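PDB 5HIW: cytochrome P450 CYP260B1 from Sorangium cellulosum, which binds haem (protoporphyrin IX containing iron) within the largely helical fold of the cytochrome P450 family. Local coordinates for residues R110-L115 with S353-R358; L237-V242 with F382-I387; P258-Q263 with D320-P325. One frame throughout, in Å; residues are numbered along the deposited sequence.

Contact 1 of 3, residues R110-L115 with S353-R358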
loop_
_atom_site.group_PDB
_atom_site.type_symbol
_atom_site.label_atom_id
_atom_site.label_comp_id
_atom_site.label_asym_id
_atom_site.label_seq_id
_atom_site.Cartn_x
_atom_site.Cartn_y
_atom_site.Cartn_z
ATOM N N ARG A 110 14.761 12.759 -10.647
ATOM C CA ARG A 110 15.773 13.129 -9.656
ATOM C C ARG A 110 16.280 11.833 -8.970
ATOM O O ARG A 110 17.482 11.623 -8.749
ATOM C CB ARG A 110 15.134 14.105 -8.658
ATOM C CG ARG A 110 16.023 14.686 -7.546
ATOM C CD ARG A 110 15.262 15.670 -6.624
ATOM N NE ARG A 110 14.088 16.314 -7.259
ATOM C CZ ARG A 110 12.831 16.227 -6.800
ATOM N NH1 ARG A 110 12.566 15.564 -5.676
ATOM N NH2 ARG A 110 11.834 16.810 -7.460
ATOM N N VAL A 111 15.343 10.974 -8.617
ATOM C CA VAL A 111 15.655 9.731 -7.908
ATOM C C VAL A 111 16.559 8.855 -8.775
ATOM O O VAL A 111 17.592 8.316 -8.316
ATOM C CB VAL A 111 14.344 9.012 -7.458
ATOM C CG1 VAL A 111 14.648 7.595 -7.003
ATOM C CG2 VAL A 111 13.664 9.740 -6.349
ATOM N N VAL A 112 16.226 8.724 -10.058
ATOM C CA VAL A 112 16.936 7.873 -10.962
ATOM C C VAL A 112 18.331 8.473 -11.277
ATOM O O VAL A 112 19.336 7.746 -11.313
ATOM C CB VAL A 112 16.144 7.697 -12.257
ATOM C CG1 VAL A 112 17.012 7.129 -13.360
ATOM C CG2 VAL A 112 14.937 6.793 -12.017
ATOM N N GLU A 113 18.373 9.804 -11.464
ATOM C CA GLU A 113 19.609 10.559 -11.713
ATOM C C GLU A 113 20.673 10.246 -10.665
ATOM O O GLU A 113 21.872 10.122 -10.983
ATOM C CB GLU A 113 19.332 12.077 -11.716
ATOM C CG GLU A 113 20.571 12.970 -11.814
ATOM C CD GLU A 113 21.279 12.760 -13.125
ATOM O OE1 GLU A 113 20.532 12.554 -14.091
ATOM O OE2 GLU A 113 22.537 12.777 -13.200
ATOM N N ARG A 114 20.246 10.125 -9.408
ATOM C CA ARG A 114 21.175 9.847 -8.316
ATOM C C ARG A 114 21.872 8.534 -8.512
ATOM O O ARG A 114 22.921 8.351 -7.924
ATOM C CB ARG A 114 20.523 9.829 -6.931
ATOM C CG ARG A 114 19.986 11.180 -6.424
ATOM C CD ARG A 114 19.080 11.051 -5.186
ATOM N NE ARG A 114 18.370 12.317 -4.974
ATOM C CZ ARG A 114 17.095 12.463 -4.574
ATOM N NH1 ARG A 114 16.315 11.424 -4.230
ATOM N NH2 ARG A 114 16.617 13.703 -4.464
ATOM N N LEU A 115 21.296 7.588 -9.270
ATOM C CA LEU A 115 21.911 6.276 -9.380
ATOM C C LEU A 115 22.882 6.171 -10.532
ATOM O O LEU A 115 23.561 5.140 -10.697
ATOM C CB LEU A 115 20.852 5.174 -9.504
ATOM C CG LEU A 115 19.868 5.005 -8.321
ATOM C CD1 LEU A 115 18.912 3.811 -8.581
ATOM C CD2 LEU A 115 20.646 4.792 -7.035
ATOM N N SER A 353 9.302 2.858 -15.217
ATOM C CA SER A 353 9.643 3.148 -16.611
ATOM C C SER A 353 10.940 3.996 -16.772
ATOM O O SER A 353 11.800 3.682 -17.582
ATOM C CB SER A 353 8.471 3.756 -17.389
ATOM O OG SER A 353 7.967 4.948 -16.832
ATOM N N LEU A 354 11.104 4.962 -15.917
ATOM C CA LEU A 354 12.288 5.797 -15.949
ATOM C C LEU A 354 13.523 5.078 -15.530
ATOM O O LEU A 354 14.612 5.313 -16.110
ATOM C CB LEU A 354 12.061 7.047 -15.141
ATOM C CG LEU A 354 11.110 8.020 -15.814
ATOM C CD1 LEU A 354 10.783 9.160 -14.889
ATOM C CD2 LEU A 354 11.626 8.532 -17.133
ATOM N N LEU A 355 13.394 4.216 -14.535
ATOM C CA LEU A 355 14.529 3.405 -14.026
ATOM C C LEU A 355 14.969 2.440 -15.106
ATOM O O LEU A 355 16.184 2.298 -15.402
ATOM C CB LEU A 355 14.084 2.632 -12.793
ATOM C CG LEU A 355 15.121 1.754 -12.106
ATOM C CD1 LEU A 355 16.209 2.606 -11.467
ATOM C CD2 LEU A 355 14.476 0.849 -11.060
ATOM N N LEU A 356 13.989 1.785 -15.727
ATOM C CA LEU A 356 14.257 0.729 -16.765
ATOM C C LEU A 356 14.918 1.358 -17.964
ATOM O O LEU A 356 15.914 0.828 -18.468
ATOM C CB LEU A 356 12.982 -0.051 -17.212
ATOM C CG LEU A 356 12.361 -0.973 -16.177
ATOM C CD1 LEU A 356 11.130 -1.604 -16.809
ATOM C CD2 LEU A 356 13.284 -2.054 -15.629
ATOM N N GLU A 357 14.441 2.524 -18.379
ATOM C CA GLU A 357 14.969 3.072 -19.612
ATOM C C GLU A 357 16.383 3.612 -19.381
ATOM O O GLU A 357 17.171 3.679 -20.306
ATOM C CB GLU A 357 14.066 4.140 -20.204
ATOM C CG GLU A 357 14.466 5.547 -19.852
ATOM C CD GLU A 357 13.844 6.583 -20.761
ATOM O OE1 GLU A 357 13.191 7.515 -20.225
ATOM O OE2 GLU A 357 14.019 6.442 -21.997
ATOM N N ARG A 358 16.674 4.028 -18.158
ATOM C CA ARG A 358 17.982 4.579 -17.823
ATOM C C ARG A 358 19.052 3.502 -17.593
ATOM O O ARG A 358 20.223 3.760 -17.798
ATOM C CB ARG A 358 17.879 5.449 -16.599
ATOM C CG ARG A 358 19.152 6.258 -16.321
ATOM C CD ARG A 358 19.306 7.351 -17.376
ATOM N NE ARG A 358 20.574 8.067 -17.274
ATOM C CZ ARG A 358 21.778 7.557 -17.582
ATOM N NH1 ARG A 358 21.925 6.302 -18.023
ATOM N NH2 ARG A 358 22.864 8.319 -17.435
#
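V112 carries this contact: its CB points from helix 93-113 at helix 341-358, and its methyls lie against L354, L355 and R358, which are spread over about one turn. The nearest backbone approach is 5.9 Å, between V112 CA and L355 CA.

Most of the contact is apolar, and V112 divides it between its two methyls. CG1 stands anti to the backbone N (chi1 165°) and rests on the aliphatic root of R358, 3.8 Å from R358 CB and equally near R358 CG. CG2, beside the backbone N of its own residue, sits over the helix backbone instead, 3.9 Å from L355 N, with L354 CB at 4.3 Å. A second, smaller touch lies one turn further on, where L115 and L355 meet methyl to methyl, L115 CD1 lying 4.1 Å from L355 CD1. The CB of L355 leaves to one side of helix 93-113, and the end of the side chain comes back toward L115.

Polar groups add little. R358 offers V112 its hydrocarbon part, and the chain then bends at chi2 (71°), carrying CD out of the straight line. E113, modelled in two conformers, lies near the R358 head group without touching it in the one given, at an exposed margin of the interface.

L115 continues the apolar layer onto F359 and onto L123 of helix 123-128, while L354 also touches A108 and R109, further back along helix 93-113. The contact therefore packs the C-terminal end of helix 93-113 on that of helix 341-358, the pairing of helices D and L in the conserved P450 helical core, with helix 123-128 closing one flank.

Contact 2 of 3, residues L237-V242 with F382-I387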
loop_
_atom_site.group_PDB
_atom_site.type_symbol
_atom_site.label_atom_id
_atom_site.label_comp_id
_atom_site.label_asym_id
_atom_site.label_seq_id
_atom_site.Cartn_x
_atom_site.Cartn_y
_atom_site.Cartn_z
ATOM N N LEU A 237 6.291 -0.624 -4.706
ATOM C CA LEU A 237 7.439 -0.463 -5.560
ATOM C C LEU A 237 8.466 -1.533 -5.320
ATOM O O LEU A 237 9.025 -2.049 -6.303
ATOM C CB LEU A 237 8.065 0.925 -5.412
ATOM C CG LEU A 237 7.229 2.176 -5.846
ATOM C CD1 LEU A 237 7.949 3.474 -5.439
ATOM C CD2 LEU A 237 6.984 2.112 -7.320
ATOM N N ALA A 238 8.698 -1.903 -4.059
ATOM C CA ALA A 238 9.669 -2.883 -3.742
ATOM C C ALA A 238 9.298 -4.210 -4.447
ATOM O O ALA A 238 10.114 -4.821 -5.116
ATOM C CB ALA A 238 9.760 -3.146 -2.242
ATOM N N ASN A 239 8.057 -4.642 -4.315
ATOM C CA ASN A 239 7.712 -5.963 -4.876
ATOM C C ASN A 239 7.537 -5.968 -6.382
ATOM O O ASN A 239 7.735 -6.986 -7.021
ATOM C CB ASN A 239 6.467 -6.442 -4.205
ATOM C CG ASN A 239 6.671 -6.744 -2.727
ATOM O OD1 ASN A 239 7.751 -6.575 -2.162
ATOM N ND2 ASN A 239 5.661 -7.249 -2.127
ATOM N N LEU A 240 7.331 -4.797 -7.004
ATOM C CA LEU A 240 7.376 -4.659 -8.420
ATOM C C LEU A 240 8.785 -4.861 -8.907
ATOM O O LEU A 240 9.079 -5.633 -9.841
ATOM C CB LEU A 240 6.814 -3.287 -8.827
ATOM C CG LEU A 240 6.932 -2.917 -10.282
ATOM C CD1 LEU A 240 6.418 -3.980 -11.195
ATOM C CD2 LEU A 240 6.349 -1.515 -10.581
ATOM N N LEU A 241 9.739 -4.224 -8.234
ATOM C CA LEU A 241 11.078 -4.398 -8.644
ATOM C C LEU A 241 11.509 -5.879 -8.442
ATOM O O LEU A 241 12.243 -6.361 -9.248
ATOM C CB LEU A 241 11.985 -3.495 -7.837
ATOM C CG LEU A 241 11.862 -2.030 -8.292
ATOM C CD1 LEU A 241 12.691 -1.260 -7.307
ATOM C CD2 LEU A 241 12.297 -1.745 -9.676
ATOM N N VAL A 242 11.079 -6.504 -7.368
ATOM C CA VAL A 242 11.393 -7.930 -7.134
ATOM C C VAL A 242 10.924 -8.727 -8.335
ATOM O O VAL A 242 11.701 -9.510 -8.943
ATOM C CB VAL A 242 10.806 -8.455 -5.829
ATOM C CG1 VAL A 242 10.833 -10.016 -5.732
ATOM C CG2 VAL A 242 11.529 -7.878 -4.602
ATOM N N PHE A 382 4.005 -7.400 3.166
ATOM C CA PHE A 382 4.781 -8.573 2.724
ATOM C C PHE A 382 5.841 -8.151 1.736
ATOM O O PHE A 382 5.576 -7.432 0.747
ATOM C CB PHE A 382 3.908 -9.640 2.106
ATOM C CG PHE A 382 4.704 -10.772 1.506
ATOM C CD1 PHE A 382 5.257 -11.735 2.354
ATOM C CD2 PHE A 382 5.012 -10.801 0.179
ATOM C CE1 PHE A 382 6.068 -12.754 1.834
ATOM C CE2 PHE A 382 5.775 -11.846 -0.361
ATOM C CZ PHE A 382 6.318 -12.816 0.499
ATOM N N GLY A 383 7.094 -8.548 1.931
ATOM C CA GLY A 383 8.088 -8.096 1.023
ATOM C C GLY A 383 9.535 -8.487 1.422
ATOM O O GLY A 383 9.682 -9.145 2.433
ATOM N N PRO A 384 10.505 -8.014 0.669
ATOM C CA PRO A 384 11.928 -8.325 0.839
ATOM C C PRO A 384 12.574 -7.408 1.824
ATOM O O PRO A 384 12.155 -6.258 2.005
ATOM C CB PRO A 384 12.508 -8.108 -0.551
ATOM C CG PRO A 384 11.749 -7.007 -1.097
ATOM C CD PRO A 384 10.335 -7.251 -0.587
ATOM N N ASP A 385 13.614 -7.923 2.501
ATOM C CA ASP A 385 14.414 -7.047 3.341
ATOM C C ASP A 385 15.333 -6.130 2.659
ATOM O O ASP A 385 15.786 -5.154 3.294
ATOM C CB ASP A 385 15.084 -7.867 4.470
ATOM C CG ASP A 385 16.120 -8.831 3.980
ATOM O OD1 ASP A 385 16.356 -9.019 2.768
ATOM O OD2 ASP A 385 16.719 -9.437 4.872
ATOM N N GLN A 386 15.628 -6.373 1.384
ATOM C CA GLN A 386 16.420 -5.518 0.538
ATOM C C GLN A 386 16.293 -6.012 -0.899
ATOM O O GLN A 386 15.803 -7.156 -1.166
ATOM C CB GLN A 386 17.926 -5.448 0.926
ATOM C CG GLN A 386 18.510 -6.844 1.190
ATOM C CD GLN A 386 20.026 -6.824 1.223
ATOM O OE1 GLN A 386 20.631 -6.180 0.407
ATOM N NE2 GLN A 386 20.616 -7.529 2.133
ATOM N N ILE A 387 16.709 -5.156 -1.818
ATOM C CA ILE A 387 16.570 -5.367 -3.257
ATOM C C ILE A 387 17.870 -5.078 -3.939
ATOM O O ILE A 387 18.062 -4.068 -4.639
ATOM C CB ILE A 387 15.417 -4.557 -3.896
ATOM C CG1 ILE A 387 14.153 -4.745 -3.096
ATOM C CG2 ILE A 387 15.211 -5.085 -5.310
ATOM C CD1 ILE A 387 13.142 -3.702 -3.452
#
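N239 ND2 is held by two carbonyls: it gives one hydrogen bond to F382 O, at 2.9 Å and 159°, and another to C272 O in a loop. The F382 carbonyl lies nearly in the amide plane of N239, though the donor is tilted 29° from the plane of that carbonyl. On the other branch of the amide, OD1 presses on the strand, 3.1 Å from P384 CD and 3.5 Å from G383 CA. The almost fully stretched backbone of G383 would jam a CB against the preceding carbonyl oxygen, and its bare CA lets N239 OD1 come this near.

Apolar packing carries on from there. V242 CG2 lies 3.6 Å from P384 CG, the two side chains sliding past each other in opposite directions. I387 CD1 rests on A238, 3.6 Å from both A238 CA and A238 CB.

F372 of the paired strand 372-373 backs V242, P384 and F382. All the touching residues are buried. The arrangement seats the C-terminal beta hairpin of the P450 fold against helix 232-245, the latter part of the long central helix I, with the side chain of N239 about 9 Å from the haem.

Contact 3 of 3, residues P258-Q263 with D320-P325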
loop_
_atom_site.group_PDB
_atom_site.type_symbol
_atom_site.label_atom_id
_atom_site.label_comp_id
_atom_site.label_asym_id
_atom_site.label_seq_id
_atom_site.Cartn_x
_atom_site.Cartn_y
_atom_site.Cartn_z
ATOM N N PRO A 258 7.595 -1.378 -24.128
ATOM C CA PRO A 258 7.349 -0.570 -22.931
ATOM C C PRO A 258 5.888 -0.355 -22.490
ATOM O O PRO A 258 5.633 -0.117 -21.302
ATOM C CB PRO A 258 7.982 0.758 -23.287
ATOM C CG PRO A 258 9.163 0.362 -24.124
ATOM C CD PRO A 258 8.716 -0.827 -24.924
ATOM N N SER A 259 4.922 -0.474 -23.402
ATOM C CA SER A 259 3.522 -0.219 -23.024
ATOM C C SER A 259 2.853 -1.424 -22.333
ATOM O O SER A 259 1.648 -1.355 -21.923
ATOM C CB SER A 259 2.742 0.104 -24.276
ATOM O OG SER A 259 2.730 -1.031 -25.077
ATOM N N LEU A 260 3.625 -2.493 -22.181
ATOM C CA LEU A 260 3.249 -3.624 -21.364
ATOM C C LEU A 260 3.470 -3.424 -19.844
ATOM O O LEU A 260 3.159 -4.273 -19.071
ATOM C CB LEU A 260 4.040 -4.849 -21.771
ATOM C CG LEU A 260 3.846 -5.413 -23.161
ATOM C CD1 LEU A 260 4.960 -6.430 -23.388
ATOM C CD2 LEU A 260 2.516 -6.085 -23.309
ATOM N N LEU A 261 4.100 -2.320 -19.468
ATOM C CA LEU A 261 4.440 -2.123 -18.079
ATOM C C LEU A 261 3.185 -2.121 -17.141
ATOM O O LEU A 261 3.194 -2.793 -16.111
ATOM C CB LEU A 261 5.372 -0.895 -17.860
ATOM C CG LEU A 261 5.841 -0.735 -16.410
ATOM C CD1 LEU A 261 6.643 -1.914 -15.851
ATOM C CD2 LEU A 261 6.661 0.514 -16.268
ATOM N N PRO A 262 2.110 -1.427 -17.509
ATOM C CA PRO A 262 0.918 -1.444 -16.629
ATOM C C PRO A 262 0.370 -2.820 -16.363
ATOM O O PRO A 262 0.021 -3.145 -15.172
ATOM C CB PRO A 262 -0.077 -0.521 -17.352
ATOM C CG PRO A 262 0.786 0.386 -18.221
ATOM C CD PRO A 262 1.950 -0.462 -18.643
ATOM N N GLN A 263 0.306 -3.664 -17.399
ATOM C CA GLN A 263 -0.216 -4.989 -17.099
ATOM C C GLN A 263 0.825 -5.869 -16.356
ATOM O O GLN A 263 0.452 -6.789 -15.607
ATOM C CB GLN A 263 -0.700 -5.637 -18.416
ATOM C CG GLN A 263 0.449 -6.098 -19.285
ATOM C CD GLN A 263 -0.013 -6.440 -20.695
ATOM O OE1 GLN A 263 -0.603 -5.601 -21.323
ATOM N NE2 GLN A 263 0.218 -7.664 -21.157
ATOM N N ASP A 320 3.528 -14.175 -15.138
ATOM C CA ASP A 320 3.274 -14.019 -16.605
ATOM C C ASP A 320 2.809 -12.657 -16.952
ATOM O O ASP A 320 1.641 -12.367 -16.617
ATOM C CB ASP A 320 2.177 -15.031 -16.976
ATOM C CG ASP A 320 1.903 -15.114 -18.458
ATOM O OD1 ASP A 320 2.393 -14.315 -19.281
ATOM O OD2 ASP A 320 1.108 -16.005 -18.771
ATOM N N ILE A 321 3.600 -11.844 -17.651
ATOM C CA ILE A 321 3.182 -10.473 -17.941
ATOM C C ILE A 321 2.065 -10.406 -18.926
ATOM O O ILE A 321 1.424 -9.346 -19.046
ATOM C CB ILE A 321 4.318 -9.485 -18.313
ATOM C CG1 ILE A 321 4.976 -9.765 -19.665
ATOM C CG2 ILE A 321 5.362 -9.437 -17.188
ATOM C CD1 ILE A 321 5.954 -8.625 -19.968
ATOM N N HIS A 322 1.820 -11.513 -19.619
ATOM C CA HIS A 322 0.606 -11.611 -20.457
ATOM C C HIS A 322 -0.648 -12.152 -19.807
ATOM O O HIS A 322 -1.699 -12.179 -20.457
ATOM C CB HIS A 322 0.940 -12.413 -21.733
ATOM C CG HIS A 322 2.114 -11.840 -22.464
ATOM N ND1 HIS A 322 2.052 -10.643 -23.140
ATOM C CD2 HIS A 322 3.392 -12.261 -22.567
ATOM C CE1 HIS A 322 3.232 -10.357 -23.638
ATOM N NE2 HIS A 322 4.057 -11.350 -23.337
ATOM N N ARG A 323 -0.602 -12.549 -18.538
ATOM C CA ARG A 323 -1.788 -12.964 -17.842
ATOM C C ARG A 323 -2.946 -11.970 -17.794
ATOM O O ARG A 323 -4.112 -12.372 -17.827
ATOM C CB ARG A 323 -1.425 -13.438 -16.416
ATOM C CG ARG A 323 -2.575 -14.020 -15.634
ATOM C CD ARG A 323 -2.123 -14.282 -14.196
ATOM N NE ARG A 323 -1.003 -15.156 -14.073
ATOM C CZ ARG A 323 -1.105 -16.474 -13.920
ATOM N NH1 ARG A 323 -2.273 -17.029 -13.849
ATOM N NH2 ARG A 323 -0.022 -17.169 -13.615
ATOM N N ARG A 324 -2.683 -10.674 -17.655
ATOM C CA ARG A 324 -3.749 -9.691 -17.511
ATOM C C ARG A 324 -4.763 -10.038 -16.405
ATOM O O ARG A 324 -5.994 -10.179 -16.640
ATOM C CB ARG A 324 -4.413 -9.409 -18.843
ATOM C CG ARG A 324 -3.416 -8.849 -19.829
ATOM C CD ARG A 324 -4.032 -8.489 -21.153
ATOM N NE ARG A 324 -3.048 -7.939 -22.070
ATOM C CZ ARG A 324 -3.331 -7.198 -23.140
ATOM N NH1 ARG A 324 -4.588 -6.901 -23.453
ATOM N NH2 ARG A 324 -2.349 -6.746 -23.897
ATOM N N PRO A 325 -4.268 -10.330 -15.193
ATOM C CA PRO A 325 -5.153 -10.783 -14.154
ATOM C C PRO A 325 -6.071 -9.698 -13.631
ATOM O O PRO A 325 -5.718 -8.529 -13.701
ATOM C CB PRO A 325 -4.200 -11.239 -13.052
ATOM C CG PRO A 325 -3.089 -10.302 -13.197
ATOM C CD PRO A 325 -2.894 -10.148 -14.675
HETATM O O HOH W 1 -0.422 -9.059 -16.967
HETATM O O HOH W 2 -0.240 -9.119 -23.503
#
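Q263 points its CB from helix 261-271 at the loop 320-325, where I321, H322 and R324 receive it. Its CG takes the crowded position between the backbone N and the carbonyl carbon (chi1 74°), which brings it 3.4 Å from I321 O. Beyond CG the chain runs extended, and CD passes beside R324 NE. At the tip, NE2 donates to I321 O at 3.0 Å and 163°, with the acceptor practically in the amide plane, and also donates to water 2. That water reaches H322 ND1 in the plane of the imidazole, at its edge, and more weakly R324 NH2. OE1 lies 3.3 Å from R324 NH2, the amide and guanidinium planes being turned 84° apart.

Water 1 ties the backbones together: it donates to Q263 O and I321 O and accepts from R324 N. I321 O thus receives two donors. Beside these polar bonds, L260 and I321 cross at about a right angle, CD1 to CD1 at 4.2 Å.

The loop is itself braced by a type I turn and by an Asx turn, D320 OD1 accepting from H322 N. Next to the contact, R323 forms a salt bridge with E267, which with R270 makes up the ExxR motif of helix 261-271. This is consistent with the Glu-Arg-Arg triad that joins helix K to the meander region in P450s.

Overall arrangement
Along the chain the segments run 110-115, 237-242, 258-263, 320-325, 353-358, 382-387. Contacts 1 and 2 therefore interlock, while contact 3 is nested inside the loops closed by both. Their centres form a triangle with sides of about 17 Å (1 to 2), 21 Å (1 to 3) and 18 Å (2 to 3). Helix 341-358 links them: L355 of contact 1 packs on L241 of contact 2, and S353 touches L261 of contact 3. Contacts 2 and 3 do not touch directly. Helices 93-113, 232-245 and 261-271 all meet helix 341-358 of the P450 core, while loop 320-325 attaches to helix 261-271 and the C-terminal hairpin to helix 232-245.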